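PDB 2WAN: pullulanase from Bacillus acidopullulyticus, which hydrolyses the alpha-1,6-glucosidic linkages of pullulan and probably those at the branch points of starch-derived polysaccharides. Local coordinates for residues N195-Q200 / F262-S266. Numbering follows the deposited sequence.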
loop_
_atom_site.group_PDB
_atom_site.type_symbol
_atom_site.label_atom_id
_atom_site.label_comp_id
_atom_site.label_asym_id
_atom_site.label_seq_id
_atom_site.Cartn_x
_atom_site.Cartn_y
_atom_site.Cartn_z
ATOM N N ASN A 195 -13.686 -34.443 -0.276
ATOM C CA ASN A 195 -14.848 -33.767 -0.840
ATOM C C ASN A 195 -15.418 -32.844 0.243
ATOM O O ASN A 195 -14.881 -32.824 1.362
ATOM C CB ASN A 195 -15.863 -34.773 -1.421
ATOM C CG ASN A 195 -16.549 -35.616 -0.360
ATOM O OD1 ASN A 195 -17.300 -35.100 0.475
ATOM N ND2 ASN A 195 -16.324 -36.927 -0.414
ATOM N N PRO A 196 -16.471 -32.059 -0.073
ATOM C CA PRO A 196 -16.990 -31.121 0.922
ATOM C C PRO A 196 -17.456 -31.754 2.242
ATOM O O PRO A 196 -17.583 -31.045 3.242
ATOM C CB PRO A 196 -18.165 -30.465 0.198
ATOM C CG PRO A 196 -17.794 -30.533 -1.225
ATOM C CD PRO A 196 -17.111 -31.853 -1.387
ATOM N N ASN A 197 -17.701 -33.065 2.239
ATOM C CA ASN A 197 -18.106 -33.784 3.456
ATOM C C ASN A 197 -17.167 -34.932 3.839
ATOM O O ASN A 197 -17.580 -35.893 4.494
ATOM C CB ASN A 197 -19.555 -34.286 3.337
ATOM C CG ASN A 197 -20.186 -34.585 4.694
ATOM O OD1 ASN A 197 -19.934 -33.889 5.678
ATOM N ND2 ASN A 197 -21.016 -35.623 4.745
ATOM N N LEU A 198 -15.901 -34.824 3.439
ATOM C CA LEU A 198 -14.905 -35.846 3.759
ATOM C C LEU A 198 -13.504 -35.247 3.881
ATOM O O LEU A 198 -12.918 -34.795 2.900
ATOM C CB LEU A 198 -14.932 -36.978 2.720
ATOM C CG LEU A 198 -13.912 -38.117 2.836
ATOM C CD1 LEU A 198 -14.141 -38.947 4.087
ATOM C CD2 LEU A 198 -13.941 -39.020 1.605
ATOM N N TYR A 199 -12.976 -35.258 5.100
ATOM C CA TYR A 199 -11.639 -34.743 5.375
ATOM C C TYR A 199 -10.751 -35.861 5.887
ATOM O O TYR A 199 -11.147 -36.626 6.776
ATOM C CB TYR A 199 -11.711 -33.588 6.379
ATOM C CG TYR A 199 -12.155 -32.289 5.754
ATOM C CD1 TYR A 199 -11.236 -31.265 5.495
ATOM C CD2 TYR A 199 -13.490 -32.082 5.408
ATOM C CE1 TYR A 199 -11.652 -30.062 4.905
ATOM C CE2 TYR A 199 -13.916 -30.894 4.819
ATOM C CZ TYR A 199 -12.994 -29.891 4.566
ATOM O OH TYR A 199 -13.432 -28.719 3.991
ATOM N N GLN A 200 -9.558 -35.972 5.306
ATOM C CA GLN A 200 -8.658 -37.066 5.630
ATOM C C GLN A 200 -7.205 -36.630 5.742
ATOM O O GLN A 200 -6.793 -35.617 5.165
ATOM C CB GLN A 200 -8.791 -38.197 4.599
ATOM C CG GLN A 200 -10.177 -38.811 4.537
ATOM C CD GLN A 200 -10.237 -40.071 3.702
ATOM O OE1 GLN A 200 -10.748 -41.101 4.149
ATOM N NE2 GLN A 200 -9.720 -39.999 2.483
ATOM N N PHE A 262 -17.532 -44.172 3.303
ATOM C CA PHE A 262 -17.515 -42.711 3.428
ATOM C C PHE A 262 -18.436 -42.040 2.416
ATOM O O PHE A 262 -18.372 -42.352 1.226
ATOM C CB PHE A 262 -16.088 -42.156 3.314
ATOM C CG PHE A 262 -15.137 -42.694 4.352
ATOM C CD1 PHE A 262 -15.481 -42.694 5.704
ATOM C CD2 PHE A 262 -13.895 -43.195 3.978
ATOM C CE1 PHE A 262 -14.607 -43.198 6.664
ATOM C CE2 PHE A 262 -13.004 -43.693 4.933
ATOM C CZ PHE A 262 -13.364 -43.695 6.280
ATOM N N PRO A 263 -19.282 -41.103 2.885
ATOM C CA PRO A 263 -20.309 -40.487 2.049
ATOM C C PRO A 263 -19.757 -39.501 1.011
ATOM O O PRO A 263 -18.685 -38.917 1.202
ATOM C CB PRO A 263 -21.185 -39.751 3.062
ATOM C CG PRO A 263 -20.254 -39.391 4.161
ATOM C CD PRO A 263 -19.243 -40.505 4.233
ATOM N N THR A 264 -20.498 -39.349 -0.083
ATOM C CA THR A 264 -20.216 -38.358 -1.122
ATOM C C THR A 264 -21.433 -37.446 -1.268
ATOM O O THR A 264 -21.770 -37.000 -2.369
ATOM C CB THR A 264 -19.908 -39.019 -2.491
ATOM O OG1 THR A 264 -20.845 -40.076 -2.738
ATOM C CG2 THR A 264 -18.497 -39.582 -2.527
ATOM N N SER A 265 -22.102 -37.202 -0.147
ATOM C CA SER A 265 -23.206 -36.256 -0.073
ATOM C C SER A 265 -23.009 -35.359 1.148
ATOM O O SER A 265 -22.463 -35.802 2.164
ATOM C CB SER A 265 -24.538 -36.997 0.036
ATOM O OG SER A 265 -25.605 -36.096 0.265
ATOM N N SER A 266 -23.456 -34.106 1.043
ATOM C CA SER A 266 -23.418 -33.165 2.168
ATOM C C SER A 266 -24.715 -33.121 2.977
ATOM O O SER A 266 -24.870 -32.300 3.891
ATOM C CB SER A 266 -22.983 -31.762 1.711
ATOM O OG SER A 266 -21.581 -31.747 1.519
#
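Asn197 reaches across to the Ser265 carbonyl, its ND2 lying 3.0 Å from Ser265 O. The donor stays in the plane of that carbonyl, but the acceptor sits 32° out of the amide plane, a bent bond. With CG anti to the backbone N (chi1 -160°), the amide is carried over toward 262-266, where ND2 also passes Pro263 CG at 3.9 Å and has a second hydrogen-bond partner in Ser247 OG. A primary amide suits this buried place because one nitrogen can serve two acceptors. Ser266, small enough to fit closely, lays OG against Asn197 CB and Pro196 CB. Asn195 to Leu198 form a type I turn joining strands 192-195 and 198-205 as a beta hairpin, at the edge of the four-stranded antiparallel sheet of the X25 domain; 262-266 belongs to the loop leading from that sheet toward strand 270-271. Asn195 OD1 accepts from Asn197 N at 2.7 Å, an Asx turn, and Pro196 takes the turn's second position, where its ring-restricted phi fits. The same amide turns its ND2 to Pro263 O in a weak bond of 3.5 Å. Further along, Leu198 crosses Phe262 at about a right angle in apolar packing, branched CD1 covering the ring's base 3.8 Å from Phe262 CB. Gln200's long, extended chain carries its amide to the Phe262 ring, planes 82° apart, OE1 3.5 Å from Phe262 CE2, while Thr243 OG1 hydrogen-bonds that oxygen.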